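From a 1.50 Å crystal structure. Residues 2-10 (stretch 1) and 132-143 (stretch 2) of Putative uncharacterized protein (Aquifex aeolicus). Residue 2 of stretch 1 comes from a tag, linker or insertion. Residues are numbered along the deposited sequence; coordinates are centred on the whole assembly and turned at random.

Stretch 1, residues 2-10: SLGTYVPGD
Stretch 2 132-143: VLSPELQIKDYI

Residues 2-10, without regular helix or strand, lie along the 137-142 part of stretch 2, and 657 Å² is buried between them, most heavily at Ile 139, Tyr 6 and Val 7. The backbones run antiparallel, Tyr 6 opposite Gln 138 (a single bridge, CA-CA 4.2 Å). Three backbone hydrogen bonds set the register: Gly 4 N to Ile 139 O (2.9 Å), Ile 139 N to Thr 5 O (2.8 Å) and Val 7 N to Leu 137 O (3.0 Å). Stretch 2 enters as strand 132-133, reverses through a type I turn from Ser 134 to Leu 137, and leaves as strand 139-143.

Ile 139 (chi1 m, chi2 t) points toward stretch 1; its CG1 lies 3.9 Å from Val 7 CG2 and its CD1 3.7 Å from Thr 5 OG1. Val 7 (phi/psi -79/126, chi1 t) points toward stretch 2 and is buried, its CG2 also 3.8 Å from Leu 133 CD2; the branched side chain of Val 7 suits a place where one methyl, CG2, meets both Ile 139 and Leu 133. Beyond it, Leu 137 CD1 packs 3.6 Å from Gly 9 CA.

Tyr 6 (-104/140, chi1 -77°, chi2 80°) starts away, but its ring returns over stretch 2: Gln 138 CB sits over one face, 3.8 Å from the centroid, while Glu 136 O approaches the edge, 3.3 Å from Tyr 6 CD2. Extended Gln 138 (chi1 t, chi2 t, chi3 25°) reaches on to donate NE2 to Gly 4 O at 2.9 Å.

A type II turn from Ser 2 to Thr 5 shapes the other end. Gly 4 (94/-14) suits it because a CB would jam against the preceding carbonyl. Thr 5 (chi1 p) ties OG1 to Ser 2 O at 2.7 Å. Tag-derived Ser 2 donates N to Tyr 142 OH (2.7 Å), and Leu 3 (m, t) brings CD2 within 3.9 Å of Tyr 142 CD2.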

ATOM      1  N   SER A   2       6.947  -7.781  -8.733  1.00 15.79           N
ATOM      2  CA  SER A   2       7.975  -7.658  -9.790  1.00 15.64           C
ATOM      3  C   SER A   2       7.687  -6.399 -10.612  1.00 15.05           C
ATOM      4  O   SER A   2       6.548  -6.175 -11.050  1.00 14.22           O
ATOM      5  CB  SER A   2       7.957  -8.912 -10.686  1.00 16.44           C
ATOM      6  OG  SER A   2       8.807  -8.755 -11.803  1.00 36.43           O
ATOM      7  N   LEU A   3       8.710  -5.578 -10.815  1.00 14.44           N
ATOM      8  CA  LEU A   3       8.539  -4.363 -11.597  1.00 15.31           C
ATOM      9  C   LEU A   3       7.966  -4.708 -12.954  1.00 14.91           C
ATOM     10  O   LEU A   3       8.441  -5.643 -13.610  1.00 14.65           O
ATOM     11  CB  LEU A   3       9.874  -3.628 -11.786  1.00 16.90           C
ATOM     12  CG  LEU A   3      10.451  -2.973 -10.536  1.00 18.73           C
ATOM     13  CD1 LEU A   3      11.847  -2.402 -10.847  1.00 18.07           C
ATOM     14  CD2 LEU A   3       9.522  -1.894 -10.000  1.00 18.10           C
ATOM     15  N   GLY A   4       6.938  -3.974 -13.367  1.00 14.35           N
ATOM     16  CA  GLY A   4       6.357  -4.127 -14.703  1.00 14.99           C
ATOM     17  C   GLY A   4       5.180  -5.070 -14.781  1.00 16.09           C
ATOM     18  O   GLY A   4       4.462  -5.103 -15.786  1.00 17.41           O
ATOM     19  N   THR A   5       4.977  -5.863 -13.741  1.00 16.01           N
ATOM     20  CA  THR A   5       3.832  -6.759 -13.733  1.00 16.22           C
ATOM     21  C   THR A   5       2.653  -6.042 -13.069  1.00 14.96           C
ATOM     22  O   THR A   5       2.833  -5.012 -12.386  1.00 15.94           O
ATOM     23  CB  THR A   5       4.135  -8.069 -13.025  1.00 16.91           C
ATOM     24  OG1 THR A   5       4.451  -7.795 -11.669  1.00 17.54           O
ATOM     25  CG2 THR A   5       5.301  -8.805 -13.692  1.00 18.32           C
ATOM     26  N   TYR A   6       1.454  -6.574 -13.280  1.00 12.67           N
ATOM     27  CA  TYR A   6       0.228  -5.919 -12.869  1.00 11.78           C
ATOM     28  C   TYR A   6      -0.342  -6.583 -11.627  1.00 11.70           C
ATOM     29  O   TYR A   6      -0.333  -7.824 -11.513  1.00 12.41           O
ATOM     30  CB  TYR A   6      -0.812  -5.987 -13.991  1.00 11.12           C
ATOM     31  CG  TYR A   6      -0.552  -4.989 -15.104  1.00 10.78           C
ATOM     32  CD1 TYR A   6       0.404  -5.250 -16.078  1.00 11.45           C
ATOM     33  CD2 TYR A   6      -1.252  -3.786 -15.168  1.00 11.65           C
ATOM     34  CE1 TYR A   6       0.664  -4.326 -17.088  1.00 11.27           C
ATOM     35  CE2 TYR A   6      -1.014  -2.869 -16.177  1.00 11.62           C
ATOM     36  CZ  TYR A   6      -0.041  -3.142 -17.133  1.00 11.74           C
ATOM     37  OH  TYR A   6       0.221  -2.242 -18.156  1.00 12.21           O
ATOM     38  N   VAL A   7      -0.852  -5.769 -10.707  1.00 10.96           N
ATOM     39  CA  VAL A   7      -1.642  -6.308  -9.600  1.00 10.89           C
ATOM     40  C   VAL A   7      -3.059  -6.612 -10.125  1.00 11.29           C
ATOM     41  O   VAL A   7      -3.697  -5.733 -10.709  1.00 12.28           O
ATOM     42  CB  VAL A   7      -1.694  -5.346  -8.382  1.00 10.38           C
ATOM     43  CG1 VAL A   7      -2.396  -6.034  -7.209  1.00 10.59           C
ATOM     44  CG2 VAL A   7      -0.279  -4.958  -7.938  1.00  9.45           C
ATOM     45  N   PRO A   8      -3.547  -7.858  -9.945  1.00 11.11           N
ATOM     46  CA  PRO A   8      -4.870  -8.229 -10.462  1.00 11.02           C
ATOM     47  C   PRO A   8      -5.959  -7.270 -10.007  1.00 11.39           C
ATOM     48  O   PRO A   8      -6.087  -6.976  -8.812  1.00 11.24           O
ATOM     49  CB  PRO A   8      -5.100  -9.635  -9.877  1.00 11.09           C
ATOM     50  CG  PRO A   8      -3.713 -10.191  -9.772  1.00 11.47           C
ATOM     51  CD  PRO A   8      -2.861  -9.011  -9.340  1.00 10.80           C
ATOM     52  N   GLY A   9      -6.751  -6.795 -10.956  1.00 11.74           N
ATOM     53  CA  GLY A   9      -7.754  -5.772 -10.674  1.00 10.82           C
ATOM     54  C   GLY A   9      -9.004  -6.295  -9.981  1.00 11.12           C
ATOM     55  O   GLY A   9      -9.755  -5.529  -9.375  1.00 11.06           O
ATOM     56  N   ASP A  10      -9.225  -7.606 -10.060  1.00 11.21           N
ATOM     57  CA  ASP A  10     -10.427  -8.176  -9.476  1.00 13.25           C
ATOM     58  C   ASP A  10     -10.301  -8.530  -7.990  1.00 12.73           C
ATOM     59  O   ASP A  10     -11.265  -9.037  -7.402  1.00 13.83           O
ATOM     60  CB  ASP A  10     -10.922  -9.386 -10.291  1.00 16.40           C
ATOM     61  CG  ASP A  10      -9.883 -10.493 -10.411  1.00 22.05           C
ATOM     62  OD1 ASP A  10      -8.697 -10.288 -10.059  1.00 19.20           O
ATOM     63  OD2 ASP A  10     -10.256 -11.587 -10.892  1.00 19.78           O
ATOM     64  N   VAL A 132       4.512   1.198  -5.425  1.00  9.17           N
ATOM     65  CA  VAL A 132       3.856   2.276  -6.154  1.00  8.65           C
ATOM     66  C   VAL A 132       3.362   1.756  -7.495  1.00  8.87           C
ATOM     67  O   VAL A 132       4.144   1.248  -8.293  1.00 10.98           O
ATOM     68  CB  VAL A 132       4.769   3.516  -6.331  1.00  7.37           C
ATOM     69  CG1 VAL A 132       3.940   4.647  -6.952  1.00 10.49           C
ATOM     70  CG2 VAL A 132       5.298   3.972  -4.974  1.00 10.07           C
ATOM     71  N   LEU A 133       2.051   1.866  -7.715  1.00  8.07           N
ATOM     72  CA  LEU A 133       1.412   1.419  -8.951  1.00  8.30           C
ATOM     73  C   LEU A 133       1.004   2.567  -9.862  1.00  8.24           C
ATOM     74  O   LEU A 133       0.668   3.669  -9.408  1.00  8.57           O
ATOM     75  CB  LEU A 133       0.147   0.617  -8.641  1.00  8.96           C
ATOM     76  CG  LEU A 133       0.178  -0.397  -7.498  1.00  9.24           C
ATOM     77  CD1 LEU A 133      -1.209  -1.028  -7.353  1.00  9.94           C
ATOM     78  CD2 LEU A 133       1.208  -1.447  -7.789  1.00  9.97           C
ATOM     79  N   SER A 134       1.007   2.277 -11.159  1.00  8.63           N
ATOM     80  CA  SER A 134       0.499   3.202 -12.151  1.00  8.70           C
ATOM     81  C   SER A 134      -1.022   3.263 -12.030  1.00  9.45           C
ATOM     82  O   SER A 134      -1.626   2.418 -11.349  1.00 10.53           O
ATOM     83  CB  SER A 134       0.876   2.697 -13.539  1.00  8.90           C
ATOM     84  OG  SER A 134       0.026   1.615 -13.919  1.00  9.94           O
ATOM     85  N   PRO A 135      -1.669   4.241 -12.696  1.00  9.62           N
ATOM     86  CA  PRO A 135      -3.135   4.278 -12.702  1.00 10.00           C
ATOM     87  C   PRO A 135      -3.813   3.055 -13.312  1.00 10.23           C
ATOM     88  O   PRO A 135      -5.034   2.922 -13.179  1.00 11.43           O
ATOM     89  CB  PRO A 135      -3.457   5.534 -13.532  1.00 10.59           C
ATOM     90  CG  PRO A 135      -2.266   6.397 -13.339  1.00 15.91           C
ATOM     91  CD  PRO A 135      -1.101   5.463 -13.312  1.00 10.23           C
ATOM     92  N   GLU A 136      -3.044   2.206 -13.994  1.00 10.55           N
ATOM     93  CA  GLU A 136      -3.548   0.952 -14.573  1.00 10.89           C
ATOM     94  C   GLU A 136      -3.188  -0.268 -13.732  1.00 10.30           C
ATOM     95  O   GLU A 136      -3.346  -1.393 -14.190  1.00 10.08           O
ATOM     96  CB  GLU A 136      -3.000   0.732 -15.992  1.00 12.66           C
ATOM     97  CG  GLU A 136      -3.332   1.830 -16.974  1.00 25.24           C
ATOM     98  CD  GLU A 136      -4.824   2.006 -17.164  1.00 15.14           C
ATOM     99  OE1 GLU A 136      -5.570   0.990 -17.195  1.00 25.68           O
ATOM    100  OE2 GLU A 136      -5.252   3.172 -17.314  1.00 26.58           O
ATOM    101  N   LEU A 137      -2.700  -0.032 -12.510  1.00 10.09           N
ATOM    102  CA  LEU A 137      -2.296  -1.104 -11.562  1.00 10.54           C
ATOM    103  C   LEU A 137      -0.974  -1.803 -11.873  1.00 10.46           C
ATOM    104  O   LEU A 137      -0.692  -2.873 -11.336  1.00 10.80           O
ATOM    105  CB  LEU A 137      -3.399  -2.160 -11.361  1.00 10.97           C
ATOM    106  CG  LEU A 137      -4.819  -1.650 -11.089  1.00  9.23           C
ATOM    107  CD1 LEU A 137      -5.715  -2.865 -10.861  1.00 11.40           C
ATOM    108  CD2 LEU A 137      -4.847  -0.722  -9.871  1.00 10.75           C
ATOM    109  N   GLN A 138      -0.150  -1.205 -12.728  1.00  9.99           N
ATOM    110  CA  GLN A 138       1.152  -1.772 -13.015  1.00  9.75           C
ATOM    111  C   GLN A 138       2.141  -1.372 -11.935  1.00  9.36           C
ATOM    112  O   GLN A 138       2.196  -0.209 -11.534  1.00  8.84           O
ATOM    113  CB  GLN A 138       1.653  -1.278 -14.369  1.00 10.97           C
ATOM    114  CG  GLN A 138       2.897  -1.999 -14.846  1.00 13.25           C
ATOM    115  CD  GLN A 138       3.265  -1.640 -16.275  1.00 12.90           C
ATOM    116  OE1 GLN A 138       2.923  -0.568 -16.762  1.00 13.81           O
ATOM    117  NE2 GLN A 138       3.981  -2.523 -16.932  1.00 13.79           N
ATOM    118  N   ILE A 139       2.928  -2.334 -11.460  1.00  9.72           N
ATOM    119  CA  ILE A 139       3.932  -2.046 -10.424  1.00  9.67           C
ATOM    120  C   ILE A 139       5.059  -1.227 -11.061  1.00 10.14           C
ATOM    121  O   ILE A 139       5.732  -1.702 -11.984  1.00 10.96           O
ATOM    122  CB  ILE A 139       4.480  -3.341  -9.805  1.00 10.11           C
ATOM    123  CG1 ILE A 139       3.354  -4.086  -9.072  1.00 10.16           C
ATOM    124  CG2 ILE A 139       5.655  -3.019  -8.862  1.00  9.06           C
ATOM    125  CD1 ILE A 139       3.662  -5.580  -8.819  1.00 10.71           C
ATOM    126  N   LYS A 140       5.254  -0.007 -10.568  1.00  9.47           N
ATOM    127  CA  LYS A 140       6.223   0.902 -11.170  1.00 11.31           C
ATOM    128  C   LYS A 140       7.443   1.163 -10.284  1.00 11.69           C
ATOM    129  O   LYS A 140       8.489   1.550 -10.782  1.00 12.52           O
ATOM    130  CB  LYS A 140       5.557   2.207 -11.598  1.00 13.28           C
ATOM    131  CG  LYS A 140       4.650   2.062 -12.841  1.00 15.60           C
ATOM    132  CD  LYS A 140       5.463   1.707 -14.115  1.00 16.86           C
ATOM    133  CE  LYS A 140       4.580   1.552 -15.328  1.00 17.47           C
ATOM    134  NZ  LYS A 140       5.291   0.923 -16.507  1.00 20.22           N
ATOM    135  N   ASP A 141       7.310   0.957  -8.975  1.00 11.13           N
ATOM    136  CA  ASP A 141       8.461   1.140  -8.088  1.00 11.85           C
ATOM    137  C   ASP A 141       8.227   0.450  -6.757  1.00 11.61           C
ATOM    138  O   ASP A 141       7.086   0.292  -6.328  1.00 11.40           O
ATOM    139  CB  ASP A 141       8.713   2.644  -7.845  1.00 13.46           C
ATOM    140  CG  ASP A 141      10.186   2.973  -7.642  1.00 18.01           C
ATOM    141  OD1 ASP A 141      11.022   2.042  -7.531  1.00 14.07           O
ATOM    142  OD2 ASP A 141      10.510   4.180  -7.601  1.00 16.41           O
ATOM    143  N   TYR A 142       9.325   0.015  -6.125  1.00 10.88           N
ATOM    144  CA  TYR A 142       9.315  -0.481  -4.761  1.00 10.52           C
ATOM    145  C   TYR A 142      10.218   0.420  -3.938  1.00 11.54           C
ATOM    146  O   TYR A 142      11.332   0.766  -4.378  1.00 13.24           O
ATOM    147  CB  TYR A 142       9.900  -1.889  -4.696  1.00 11.01           C
ATOM    148  CG  TYR A 142       9.021  -2.978  -5.239  1.00 11.20           C
ATOM    149  CD1 TYR A 142       7.967  -3.491  -4.482  1.00 12.42           C
ATOM    150  CD2 TYR A 142       9.246  -3.521  -6.499  1.00 12.17           C
ATOM    151  CE1 TYR A 142       7.156  -4.497  -4.965  1.00 12.06           C
ATOM    152  CE2 TYR A 142       8.443  -4.555  -6.990  1.00 12.22           C
ATOM    153  CZ  TYR A 142       7.400  -5.038  -6.210  1.00 12.75           C
ATOM    154  OH  TYR A 142       6.604  -6.028  -6.687  1.00 12.09           O
ATOM    155  N   ILE A 143       9.742   0.793  -2.754  1.00 10.16           N
ATOM    156  CA  ILE A 143      10.498   1.637  -1.828  1.00  9.73           C
ATOM    157  C   ILE A 143      10.606   0.844  -0.540  1.00 10.23           C
ATOM    158  O   ILE A 143       9.609   0.609   0.132  1.00 10.67           O
ATOM    159  CB  ILE A 143       9.831   3.012  -1.584  1.00 11.05           C
ATOM    160  CG1 ILE A 143       9.722   3.788  -2.913  1.00 11.17           C
ATOM    161  CG2 ILE A 143      10.584   3.820  -0.513  1.00 11.73           C
ATOM    162  CD1 ILE A 143       8.801   4.983  -2.845  1.00 13.17           C
TER